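Local atomic coordinates of packaging protein UL32 (PDB entry 6XF9), a protein that forms a pentameric ring needed for herpesviral genome packaging and probably helps bring newly made capsids to nuclear replication compartments. Residues D[25-30]-D[37-42]; D[83-86]-D[90-93]; D[15-20]-D[94-99]; D[419-424]-D[442-447]. All coordinates share one frame; numbering follows the deposited sequence.

Interaction 1 (D[25-30]-D[37-42]); sequences LLPEHP and PIMTQI
Met-39 is the residue of helix 37-42 that reaches across to Leu-26 and Pro-27, a worked example of one flexible side chain bridging a helix and an extended segment. At the start of the helix, the backbone N of Ile-38 is hydrogen-bonded to Asn-36 OD1. Met-39 follows, bent at both chi2 (-63°) and chi3 (-72°), a shape that presents the side chain's flank to its partners. Its CG lies 3.7 Å from Pro-27 CG, and its SD is 3.8 Å from Pro-27 CD. The same sulfur also packs against Leu-26 CD2 at 3.8 Å, and Met-39 CE comes within 3.9 Å of the same methyl, the two side chains crossing at a slant. Further on, Gln-41 turns to the loop at Gly-120 and Arg-121, and Ile-42 joins Met-39 on Leu-163 of helix 145-164. Leu-26 is tied through its backbone to Asp-272, so the methionine rests on one strand of a small two-stranded antiparallel sheet. No hydrogen bond crosses between the segments. Cohesion is therefore dispersive, spread over the carbons and sulfur of three partly exposed side chains, and it implies modest directional constraint at this surface corner of the fold.

Interaction 2 (D[83-86]-D[90-93]); sequences LYAP and TSTM
Ala-85 and Pro-86 run in an extended conformation past the first turns of helix 89-106, and the CA atoms of Ala-85 and Ser-91 come within 6.6 Å of each other. Onto this loop the helix sends one side chain, that of Ser-91, which illustrates how a single hydroxyl can tie a turn to the helix that follows it. The serine OG stands anti to its own carbonyl carbon (chi1 -50°), and from there it donates a hydrogen bond to Pro-86 O at 2.7 Å. The approach is not a lone-pair one: the hydroxyl oxygen makes an angle of 135° with the C=O bond and sits above the carbonyl plane, 41° out of it. The side chains of Ala-85 and Pro-86 nearest the bond are apolar. Pro-86 CG lies 4.0 Å from Ser-91 OG, and Ala-85 CB is 4.1 Å from the same oxygen. Phe-132 of helix 124-133 touches both Ala-85 and Ser-91, while Ala-303 of helix 297-304 touches both Pro-86 and Ser-91. The latter helix begins beside Cys-296 and carries Cys-299, two ligands of a zinc ion; the side chain of Pro-86 is about 8 Å from that metal, close by but not part of its shell. Because all three touching residues are buried, the short bond gives the carbonyl of Pro-86 and a serine hydroxyl a mutual partner, which implies that the polarity of both is satisfied within the buried interior.

Interaction 3 (D[15-20]-D[94-99]); sequences DELQKL and AAAADL
No ring, amide or carboxylate meets another group where Leu-17 and Leu-20 pack on Ala-96 and Ala-97; the interface has methyl groups in place of faces and edges, and no hydrogen bond crosses it. It makes a clear example of branched side chains spanning the gap to a helix surface of alanines. Leu-17 straddles two neighbouring residues with its two branches. Its CD1 rests 3.7 Å from Ala-97 CB, and its CD2 lies 3.7 Å from Ala-96 CB, with the backbone N of Ala-97 close to that second methyl as well. One turn later Leu-20 approaches Ala-96 from another direction. Its CG is anti to the backbone N (chi1 176°), whereas that of Leu-17 is anti to the carbonyl carbon, and this difference helps both leucines converge on one alanine methyl. Leu-20 CD2 and Ala-96 CB are 3.5 Å apart, tighter than an ordinary van der Waals contact.

The motif is a helix-helix crossing. Segments 15-20 and 94-99, parts of helices 14-22 and 89-106, run in largely opposed directions, their axes at 140° and 10.1 Å apart at closest approach. Small residues on one side and leucines on the other give an all-apolar seam in this predominantly helical protein. Leu-127 of helix 124-133 touches both Leu-20 and Ala-96, and that helix also supplies His-130, a ligand of a zinc ion. Ile-10 of helix 7-12 touches Leu-17 and Ala-97, while Phe-117 adds its side chain against both leucines.

Interaction 4 (D[419-424]-D[442-447]); sequences QTLVFL and IRELTA
Leu-421 faces Leu-445 and Glu-444 where two helices draw close, with the CA atoms of Leu-421 and Leu-445 only 6.0 Å apart. The case illustrates a leucine shared between a buried flank and a more open one. On the buried flank, Leu-445 extends its CG anti to the backbone N (chi1 170°) and sets CD1 4.1 Å from Leu-421 CB, so that a terminal methyl rests at the root of the opposing side chain. On the other flank the neighbour is a partly exposed glutamate. Glu-444 CG lies 4.0 Å from Leu-421 CD1, and the second leucine methyl, Leu-421 CD2, is only slightly farther from the same carbon. The chain of Glu-444 then bends at chi2 (60°), and its OE2 is hydrogen-bonded to Gln-448 NE2 one turn on; the aliphatic part thus serves the packing while the carboxylate is held by its own helix. On the side of helix 435-451 that takes no part in the contact with 419-424, Thr-446 OG1 donates to Ile-442 O at 2.7 Å, and this carbonyl also accepts from Thr-446 N, the two donors arriving from opposite faces of its plane. Ile-442, by contrast, is buried, and packs on Thr-175 of a neighbouring subunit. The whole is a helical hairpin, 416-430 with 435-451, joined by a short turn. At its other end Cys-415 and His-452 bind the same zinc ion with Cys-191 and Cys-192; the zinc ion lies about 9 Å from the side chain of Leu-421, and metal and apolar packing both fasten the two helices together.

From the N terminus, helix 14-22 opens interaction 3, which is not closed until 94-99, some 74 residues later. Inside that long loop lie two shorter closures: interaction 1 joins strand 26-27 to helix 37-45, and interaction 2 ties the turn after helix 71-83 to the start of helix 89-106. Interactions 1 and 2 follow one another in series, and none of the four cross. Interactions 2 and 3 share helix 89-106 and touch, Met-93 CE lying 4.2 Å from Leu-17 CD1. Much later, interaction 4 closes a hairpin near the C terminus, on the opposite side of the chain's centre from interaction 3, their centres about 32 Å apart.

Interaction 1 (D[25-30]-D[37-42])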
loop_
_atom_site.group_PDB
_atom_site.type_symbol
_atom_site.label_atom_id
_atom_site.label_comp_id
_atom_site.label_asym_id
_atom_site.label_seq_id
_atom_site.Cartn_x
_atom_site.Cartn_y
_atom_site.Cartn_z
ATOM N N LEU D 25 -30.657 -24.361 -24.554
ATOM C CA LEU D 25 -30.308 -25.239 -23.455
ATOM C C LEU D 25 -28.797 -25.440 -23.469
ATOM O O LEU D 25 -28.140 -25.284 -24.501
ATOM C CB LEU D 25 -31.006 -26.588 -23.591
ATOM C CG LEU D 25 -32.532 -26.616 -23.555
ATOM C CD1 LEU D 25 -33.053 -27.945 -24.145
ATOM C CD2 LEU D 25 -33.090 -26.378 -22.189
ATOM N N LEU D 26 -28.242 -25.759 -22.311
ATOM C CA LEU D 26 -26.806 -26.005 -22.206
ATOM C C LEU D 26 -26.454 -27.443 -22.604
ATOM O O LEU D 26 -27.308 -28.330 -22.565
ATOM C CB LEU D 26 -26.346 -25.717 -20.783
ATOM C CG LEU D 26 -26.255 -24.240 -20.450
ATOM C CD1 LEU D 26 -26.090 -24.094 -18.974
ATOM C CD2 LEU D 26 -25.044 -23.669 -21.167
ATOM N N PRO D 27 -25.197 -27.699 -22.996
ATOM C CA PRO D 27 -24.785 -29.078 -23.324
ATOM C C PRO D 27 -24.853 -30.009 -22.115
ATOM O O PRO D 27 -24.525 -29.619 -20.989
ATOM C CB PRO D 27 -23.339 -28.909 -23.808
ATOM C CG PRO D 27 -23.229 -27.500 -24.251
ATOM C CD PRO D 27 -24.171 -26.711 -23.378
ATOM N N GLU D 28 -25.264 -31.268 -22.367
ATOM C CA GLU D 28 -25.484 -32.220 -21.273
ATOM C C GLU D 28 -24.176 -32.561 -20.565
ATOM O O GLU D 28 -24.087 -32.498 -19.331
ATOM C CB GLU D 28 -26.159 -33.491 -21.801
ATOM N N HIS D 29 -23.146 -32.912 -21.332
ATOM C CA HIS D 29 -21.844 -33.296 -20.793
ATOM C C HIS D 29 -20.823 -32.495 -21.587
ATOM O O HIS D 29 -20.170 -33.020 -22.503
ATOM C CB HIS D 29 -21.630 -34.810 -20.881
ATOM C CG HIS D 29 -22.708 -35.618 -20.211
ATOM N ND1 HIS D 29 -22.883 -35.645 -18.841
ATOM C CD2 HIS D 29 -23.650 -36.447 -20.721
ATOM C CE1 HIS D 29 -23.890 -36.447 -18.537
ATOM N NE2 HIS D 29 -24.371 -36.949 -19.660
ATOM N N PRO D 30 -20.636 -31.221 -21.238
ATOM C CA PRO D 30 -19.805 -30.340 -22.079
ATOM C C PRO D 30 -18.364 -30.779 -22.206
ATOM O O PRO D 30 -17.736 -30.495 -23.234
ATOM C CB PRO D 30 -19.901 -28.982 -21.370
ATOM C CG PRO D 30 -21.004 -29.121 -20.332
ATOM C CD PRO D 30 -21.108 -30.567 -20.006
ATOM N N PRO D 37 -21.063 -26.091 -31.298
ATOM C CA PRO D 37 -21.348 -24.934 -32.158
ATOM C C PRO D 37 -22.273 -23.906 -31.525
ATOM O O PRO D 37 -22.145 -22.714 -31.830
ATOM C CB PRO D 37 -21.964 -25.568 -33.408
ATOM C CG PRO D 37 -22.406 -26.918 -32.977
ATOM C CD PRO D 37 -21.445 -27.362 -31.928
ATOM N N ILE D 38 -23.202 -24.313 -30.660
ATOM C CA ILE D 38 -24.050 -23.336 -29.979
ATOM C C ILE D 38 -23.232 -22.508 -28.993
ATOM O O ILE D 38 -23.269 -21.272 -29.015
ATOM C CB ILE D 38 -25.241 -24.039 -29.301
ATOM C CG1 ILE D 38 -26.238 -24.480 -30.377
ATOM C CG2 ILE D 38 -25.890 -23.147 -28.235
ATOM C CD1 ILE D 38 -27.378 -25.324 -29.870
ATOM N N MET D 39 -22.483 -23.165 -28.109
ATOM C CA MET D 39 -21.664 -22.410 -27.167
ATOM C C MET D 39 -20.618 -21.553 -27.876
ATOM O O MET D 39 -20.276 -20.465 -27.391
ATOM C CB MET D 39 -20.981 -23.360 -26.189
ATOM C CG MET D 39 -21.945 -24.226 -25.403
ATOM S SD MET D 39 -23.025 -23.233 -24.357
ATOM C CE MET D 39 -21.837 -22.708 -23.112
ATOM N N THR D 40 -20.094 -22.019 -29.016
ATOM C CA THR D 40 -19.069 -21.250 -29.716
ATOM C C THR D 40 -19.648 -19.960 -30.277
ATOM O O THR D 40 -18.969 -18.926 -30.319
ATOM C CB THR D 40 -18.443 -22.081 -30.838
ATOM O OG1 THR D 40 -17.948 -23.328 -30.320
ATOM C CG2 THR D 40 -17.271 -21.319 -31.440
ATOM N N GLN D 41 -20.899 -20.016 -30.741
ATOM C CA GLN D 41 -21.542 -18.836 -31.313
ATOM C C GLN D 41 -21.960 -17.843 -30.237
ATOM O O GLN D 41 -21.758 -16.634 -30.397
ATOM C CB GLN D 41 -22.756 -19.251 -32.151
ATOM C CG GLN D 41 -23.239 -18.179 -33.104
ATOM C CD GLN D 41 -24.607 -18.486 -33.702
ATOM O OE1 GLN D 41 -24.792 -19.514 -34.357
ATOM N NE2 GLN D 41 -25.574 -17.595 -33.476
ATOM N N ILE D 42 -22.557 -18.324 -29.142
ATOM C CA ILE D 42 -22.916 -17.421 -28.052
ATOM C C ILE D 42 -21.667 -16.723 -27.535
ATOM O O ILE D 42 -21.653 -15.510 -27.314
ATOM C CB ILE D 42 -23.641 -18.191 -26.936
ATOM C CG1 ILE D 42 -25.000 -18.679 -27.422
ATOM C CG2 ILE D 42 -23.809 -17.312 -25.705
ATOM C CD1 ILE D 42 -25.720 -19.534 -26.414
#

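Interaction 2 (D[83-86]-D[90-93])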
loop_
_atom_site.group_PDB
_atom_site.type_symbol
_atom_site.label_atom_id
_atom_site.label_comp_id
_atom_site.label_asym_id
_atom_site.label_seq_id
_atom_site.Cartn_x
_atom_site.Cartn_y
_atom_site.Cartn_z
ATOM N N LEU D 83 -37.986 -1.524 -23.660
ATOM C CA LEU D 83 -37.500 -0.446 -22.813
ATOM C C LEU D 83 -38.222 -0.411 -21.473
ATOM O O LEU D 83 -37.646 0.004 -20.461
ATOM C CB LEU D 83 -37.677 0.871 -23.561
ATOM C CG LEU D 83 -37.103 2.135 -22.960
ATOM C CD1 LEU D 83 -35.635 1.897 -22.722
ATOM C CD2 LEU D 83 -37.327 3.310 -23.909
ATOM N N TYR D 84 -39.483 -0.843 -21.445
ATOM C CA TYR D 84 -40.302 -0.841 -20.240
ATOM C C TYR D 84 -40.568 -2.255 -19.742
ATOM O O TYR D 84 -41.545 -2.505 -19.042
ATOM C CB TYR D 84 -41.605 -0.083 -20.486
ATOM C CG TYR D 84 -41.363 1.389 -20.543
ATOM C CD1 TYR D 84 -40.963 1.989 -21.705
ATOM C CD2 TYR D 84 -41.468 2.171 -19.415
ATOM C CE1 TYR D 84 -40.702 3.357 -21.744
ATOM C CE2 TYR D 84 -41.209 3.521 -19.449
ATOM C CZ TYR D 84 -40.823 4.095 -20.611
ATOM O OH TYR D 84 -40.560 5.435 -20.657
ATOM N N ALA D 85 -39.687 -3.181 -20.076
ATOM C CA ALA D 85 -39.807 -4.561 -19.651
ATOM C C ALA D 85 -38.582 -4.977 -18.835
ATOM O O ALA D 85 -37.471 -4.494 -19.085
ATOM C CB ALA D 85 -39.958 -5.494 -20.859
ATOM N N PRO D 86 -38.752 -5.855 -17.847
ATOM C CA PRO D 86 -37.602 -6.335 -17.082
ATOM C C PRO D 86 -36.719 -7.225 -17.925
ATOM O O PRO D 86 -37.056 -7.628 -19.033
ATOM C CB PRO D 86 -38.227 -7.127 -15.936
ATOM C CG PRO D 86 -39.588 -7.517 -16.450
ATOM C CD PRO D 86 -40.028 -6.392 -17.332
ATOM N N THR D 90 -38.774 -14.439 -19.850
ATOM C CA THR D 90 -40.036 -14.111 -20.502
ATOM C C THR D 90 -39.919 -12.929 -21.450
ATOM O O THR D 90 -40.518 -12.935 -22.526
ATOM C CB THR D 90 -41.140 -13.814 -19.469
ATOM O OG1 THR D 90 -41.338 -14.962 -18.633
ATOM C CG2 THR D 90 -42.447 -13.471 -20.169
ATOM N N SER D 91 -39.159 -11.915 -21.064
ATOM C CA SER D 91 -39.002 -10.751 -21.934
ATOM C C SER D 91 -38.210 -11.104 -23.178
ATOM O O SER D 91 -38.430 -10.498 -24.233
ATOM C CB SER D 91 -38.336 -9.589 -21.206
ATOM O OG SER D 91 -38.968 -9.341 -19.960
ATOM N N THR D 92 -37.280 -12.063 -23.083
ATOM C CA THR D 92 -36.559 -12.509 -24.274
ATOM C C THR D 92 -37.453 -13.343 -25.180
ATOM O O THR D 92 -37.437 -13.171 -26.406
ATOM C CB THR D 92 -35.329 -13.307 -23.861
ATOM O OG1 THR D 92 -34.530 -12.489 -23.004
ATOM C CG2 THR D 92 -34.512 -13.758 -25.080
ATOM N N MET D 93 -38.252 -14.233 -24.586
ATOM C CA MET D 93 -39.225 -15.025 -25.332
ATOM C C MET D 93 -40.193 -14.120 -26.088
ATOM O O MET D 93 -40.411 -14.298 -27.291
ATOM C CB MET D 93 -39.972 -15.933 -24.353
ATOM C CG MET D 93 -40.912 -16.983 -24.934
ATOM S SD MET D 93 -40.156 -18.170 -26.078
ATOM C CE MET D 93 -41.392 -19.451 -25.955
#

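Interaction 3 (D[15-20]-D[94-99])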
loop_
_atom_site.group_PDB
_atom_site.type_symbol
_atom_site.label_atom_id
_atom_site.label_comp_id
_atom_site.label_asym_id
_atom_site.label_seq_id
_atom_site.Cartn_x
_atom_site.Cartn_y
_atom_site.Cartn_z
ATOM N N ASP D 15 -43.450 -22.892 -33.889
ATOM C CA ASP D 15 -42.478 -23.586 -34.723
ATOM C C ASP D 15 -41.115 -22.910 -34.645
ATOM O O ASP D 15 -40.117 -23.557 -34.321
ATOM C CB ASP D 15 -42.978 -23.657 -36.170
ATOM N N GLU D 16 -41.037 -21.613 -34.964
ATOM C CA GLU D 16 -39.738 -20.948 -34.867
ATOM C C GLU D 16 -39.266 -20.859 -33.412
ATOM O O GLU D 16 -38.093 -21.122 -33.120
ATOM C CB GLU D 16 -39.783 -19.571 -35.531
ATOM N N LEU D 17 -40.175 -20.558 -32.476
ATOM C CA LEU D 17 -39.778 -20.400 -31.076
ATOM C C LEU D 17 -39.281 -21.701 -30.445
ATOM O O LEU D 17 -38.402 -21.658 -29.570
ATOM C CB LEU D 17 -40.932 -19.831 -30.270
ATOM C CG LEU D 17 -41.295 -18.400 -30.656
ATOM C CD1 LEU D 17 -42.364 -17.929 -29.692
ATOM C CD2 LEU D 17 -40.070 -17.518 -30.611
ATOM N N GLN D 18 -39.810 -22.862 -30.854
ATOM C CA GLN D 18 -39.232 -24.116 -30.373
ATOM C C GLN D 18 -37.784 -24.237 -30.800
ATOM O O GLN D 18 -36.947 -24.763 -30.059
ATOM C CB GLN D 18 -39.992 -25.324 -30.913
ATOM C CG GLN D 18 -41.302 -25.690 -30.292
ATOM C CD GLN D 18 -41.981 -26.775 -31.087
ATOM O OE1 GLN D 18 -41.507 -27.142 -32.163
ATOM N NE2 GLN D 18 -43.079 -27.328 -30.553
ATOM N N LYS D 19 -37.471 -23.766 -32.006
ATOM C CA LYS D 19 -36.099 -23.864 -32.486
ATOM C C LYS D 19 -35.180 -22.964 -31.670
ATOM O O LYS D 19 -33.998 -23.274 -31.510
ATOM C CB LYS D 19 -36.027 -23.531 -33.977
ATOM C CG LYS D 19 -36.930 -24.443 -34.859
ATOM C CD LYS D 19 -36.613 -25.939 -34.639
ATOM C CE LYS D 19 -35.338 -26.455 -35.311
ATOM N NZ LYS D 19 -35.216 -27.959 -35.210
ATOM N N LEU D 20 -35.708 -21.835 -31.170
ATOM C CA LEU D 20 -34.951 -20.972 -30.258
ATOM C C LEU D 20 -34.766 -21.626 -28.885
ATOM O O LEU D 20 -33.669 -21.578 -28.314
ATOM C CB LEU D 20 -35.641 -19.613 -30.099
ATOM C CG LEU D 20 -35.026 -18.639 -29.100
ATOM C CD1 LEU D 20 -33.626 -18.296 -29.528
ATOM C CD2 LEU D 20 -35.857 -17.392 -28.975
ATOM N N ALA D 94 -40.783 -13.138 -25.387
ATOM C CA ALA D 94 -41.745 -12.218 -25.993
ATOM C C ALA D 94 -41.120 -11.401 -27.115
ATOM O O ALA D 94 -41.750 -11.173 -28.152
ATOM C CB ALA D 94 -42.331 -11.296 -24.934
ATOM N N ALA D 95 -39.912 -10.881 -26.904
ATOM C CA ALA D 95 -39.239 -10.180 -27.991
ATOM C C ALA D 95 -38.936 -11.124 -29.153
ATOM O O ALA D 95 -38.949 -10.702 -30.311
ATOM C CB ALA D 95 -37.961 -9.521 -27.478
ATOM N N ALA D 96 -38.646 -12.400 -28.873
ATOM C CA ALA D 96 -38.454 -13.352 -29.962
ATOM C C ALA D 96 -39.735 -13.516 -30.762
ATOM O O ALA D 96 -39.747 -13.325 -31.983
ATOM C CB ALA D 96 -38.017 -14.708 -29.418
ATOM N N ALA D 97 -40.837 -13.825 -30.069
ATOM C CA ALA D 97 -42.121 -14.022 -30.733
ATOM C C ALA D 97 -42.521 -12.793 -31.536
ATOM O O ALA D 97 -42.847 -12.892 -32.723
ATOM C CB ALA D 97 -43.195 -14.361 -29.697
ATOM N N ASP D 98 -42.452 -11.612 -30.920
ATOM C CA ASP D 98 -42.894 -10.412 -31.612
ATOM C C ASP D 98 -41.955 -10.046 -32.755
ATOM O O ASP D 98 -42.366 -9.325 -33.671
ATOM C CB ASP D 98 -43.024 -9.235 -30.641
ATOM C CG ASP D 98 -43.932 -9.541 -29.432
ATOM O OD1 ASP D 98 -44.789 -10.466 -29.494
ATOM O OD2 ASP D 98 -43.820 -8.801 -28.422
ATOM N N LEU D 99 -40.699 -10.502 -32.714
ATOM C CA LEU D 99 -39.808 -10.293 -33.854
ATOM C C LEU D 99 -40.168 -11.223 -35.012
ATOM O O LEU D 99 -40.068 -10.828 -36.176
ATOM C CB LEU D 99 -38.346 -10.475 -33.437
ATOM C CG LEU D 99 -37.367 -10.085 -34.546
ATOM C CD1 LEU D 99 -37.404 -8.608 -34.745
ATOM C CD2 LEU D 99 -35.956 -10.529 -34.241
#

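Interaction 4 (D[419-424]-D[442-447])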
loop_
_atom_site.group_PDB
_atom_site.type_symbol
_atom_site.label_atom_id
_atom_site.label_comp_id
_atom_site.label_asym_id
_atom_site.label_seq_id
_atom_site.Cartn_x
_atom_site.Cartn_y
_atom_site.Cartn_z
ATOM N N GLN D 419 -26.845 0.039 -14.505
ATOM C CA GLN D 419 -27.032 -1.217 -15.230
ATOM C C GLN D 419 -25.716 -1.984 -15.305
ATOM O O GLN D 419 -25.679 -3.198 -15.077
ATOM C CB GLN D 419 -27.602 -0.976 -16.632
ATOM C CG GLN D 419 -28.055 -2.275 -17.323
ATOM C CD GLN D 419 -27.966 -2.229 -18.870
ATOM O OE1 GLN D 419 -27.228 -1.430 -19.453
ATOM N NE2 GLN D 419 -28.722 -3.103 -19.528
ATOM N N THR D 420 -24.617 -1.292 -15.623
ATOM C CA THR D 420 -23.342 -1.991 -15.777
ATOM C C THR D 420 -22.888 -2.608 -14.464
ATOM O O THR D 420 -22.436 -3.758 -14.436
ATOM C CB THR D 420 -22.272 -1.053 -16.323
ATOM O OG1 THR D 420 -22.654 -0.610 -17.632
ATOM C CG2 THR D 420 -20.951 -1.769 -16.424
ATOM N N LEU D 421 -22.982 -1.856 -13.367
ATOM C CA LEU D 421 -22.585 -2.404 -12.078
ATOM C C LEU D 421 -23.445 -3.596 -11.688
ATOM O O LEU D 421 -22.945 -4.560 -11.104
ATOM C CB LEU D 421 -22.646 -1.328 -10.997
ATOM C CG LEU D 421 -21.542 -0.297 -11.156
ATOM C CD1 LEU D 421 -21.799 0.836 -10.221
ATOM C CD2 LEU D 421 -20.210 -0.945 -10.866
ATOM N N VAL D 422 -24.720 -3.587 -12.045
ATOM C CA VAL D 422 -25.553 -4.736 -11.712
ATOM C C VAL D 422 -25.053 -5.980 -12.433
ATOM O O VAL D 422 -25.010 -7.075 -11.854
ATOM C CB VAL D 422 -27.022 -4.424 -12.042
ATOM C CG1 VAL D 422 -27.862 -5.682 -11.989
ATOM C CG2 VAL D 422 -27.541 -3.362 -11.084
ATOM N N PHE D 423 -24.640 -5.837 -13.701
ATOM C CA PHE D 423 -24.123 -6.986 -14.448
ATOM C C PHE D 423 -22.749 -7.420 -13.968
ATOM O O PHE D 423 -22.413 -8.608 -14.045
ATOM C CB PHE D 423 -24.085 -6.669 -15.934
ATOM C CG PHE D 423 -25.380 -6.923 -16.597
ATOM C CD1 PHE D 423 -25.789 -8.216 -16.830
ATOM C CD2 PHE D 423 -26.230 -5.890 -16.899
ATOM C CE1 PHE D 423 -27.008 -8.476 -17.398
ATOM C CE2 PHE D 423 -27.462 -6.151 -17.467
ATOM C CZ PHE D 423 -27.845 -7.447 -17.717
ATOM N N LEU D 424 -21.918 -6.474 -13.548
ATOM C CA LEU D 424 -20.650 -6.835 -12.931
ATOM C C LEU D 424 -20.875 -7.672 -11.670
ATOM O O LEU D 424 -20.288 -8.750 -11.516
ATOM C CB LEU D 424 -19.856 -5.556 -12.647
ATOM C CG LEU D 424 -18.916 -5.145 -13.803
ATOM C CD1 LEU D 424 -19.562 -5.174 -15.178
ATOM C CD2 LEU D 424 -18.343 -3.765 -13.561
ATOM N N ILE D 442 -18.172 -4.471 -5.435
ATOM C CA ILE D 442 -19.112 -4.384 -4.319
ATOM C C ILE D 442 -19.098 -2.995 -3.688
ATOM O O ILE D 442 -20.149 -2.466 -3.312
ATOM C CB ILE D 442 -18.805 -5.484 -3.287
ATOM C CG1 ILE D 442 -19.280 -6.825 -3.826
ATOM C CG2 ILE D 442 -19.452 -5.148 -1.967
ATOM C CD1 ILE D 442 -18.818 -8.007 -3.033
ATOM N N ARG D 443 -17.920 -2.393 -3.518
ATOM C CA ARG D 443 -17.888 -1.072 -2.884
ATOM C C ARG D 443 -18.412 0.011 -3.825
ATOM O O ARG D 443 -19.093 0.943 -3.381
ATOM C CB ARG D 443 -16.494 -0.778 -2.297
ATOM C CG ARG D 443 -15.524 0.122 -3.029
ATOM C CD ARG D 443 -14.282 0.441 -2.136
ATOM N NE ARG D 443 -13.623 -0.763 -1.606
ATOM C CZ ARG D 443 -13.629 -1.131 -0.320
ATOM N NH1 ARG D 443 -14.267 -0.393 0.590
ATOM N NH2 ARG D 443 -13.005 -2.248 0.062
ATOM N N GLU D 444 -18.088 -0.055 -5.118
ATOM C CA GLU D 444 -18.665 0.932 -6.042
ATOM C C GLU D 444 -20.172 0.734 -6.201
ATOM O O GLU D 444 -20.923 1.700 -6.343
ATOM C CB GLU D 444 -17.969 0.864 -7.402
ATOM C CG GLU D 444 -18.435 1.909 -8.405
ATOM C CD GLU D 444 -18.212 3.350 -7.949
ATOM O OE1 GLU D 444 -17.327 3.573 -7.097
ATOM O OE2 GLU D 444 -18.897 4.270 -8.474
ATOM N N LEU D 445 -20.627 -0.515 -6.223
ATOM C CA LEU D 445 -22.053 -0.780 -6.342
ATOM C C LEU D 445 -22.815 -0.301 -5.121
ATOM O O LEU D 445 -23.943 0.186 -5.235
ATOM C CB LEU D 445 -22.275 -2.269 -6.562
ATOM C CG LEU D 445 -23.719 -2.744 -6.472
ATOM C CD1 LEU D 445 -24.625 -1.988 -7.444
ATOM C CD2 LEU D 445 -23.708 -4.203 -6.805
ATOM N N THR D 446 -22.253 -0.479 -3.930
ATOM C CA THR D 446 -22.927 0.041 -2.745
ATOM C C THR D 446 -23.042 1.557 -2.794
ATOM O O THR D 446 -24.082 2.119 -2.437
ATOM C CB THR D 446 -22.197 -0.399 -1.491
ATOM O OG1 THR D 446 -22.095 -1.827 -1.500
ATOM C CG2 THR D 446 -22.987 0.008 -0.289
ATOM N N ALA D 447 -21.974 2.238 -3.221
ATOM C CA ALA D 447 -22.006 3.696 -3.315
ATOM C C ALA D 447 -23.089 4.154 -4.275
ATOM O O ALA D 447 -23.854 5.072 -3.971
ATOM C CB ALA D 447 -20.647 4.238 -3.744
#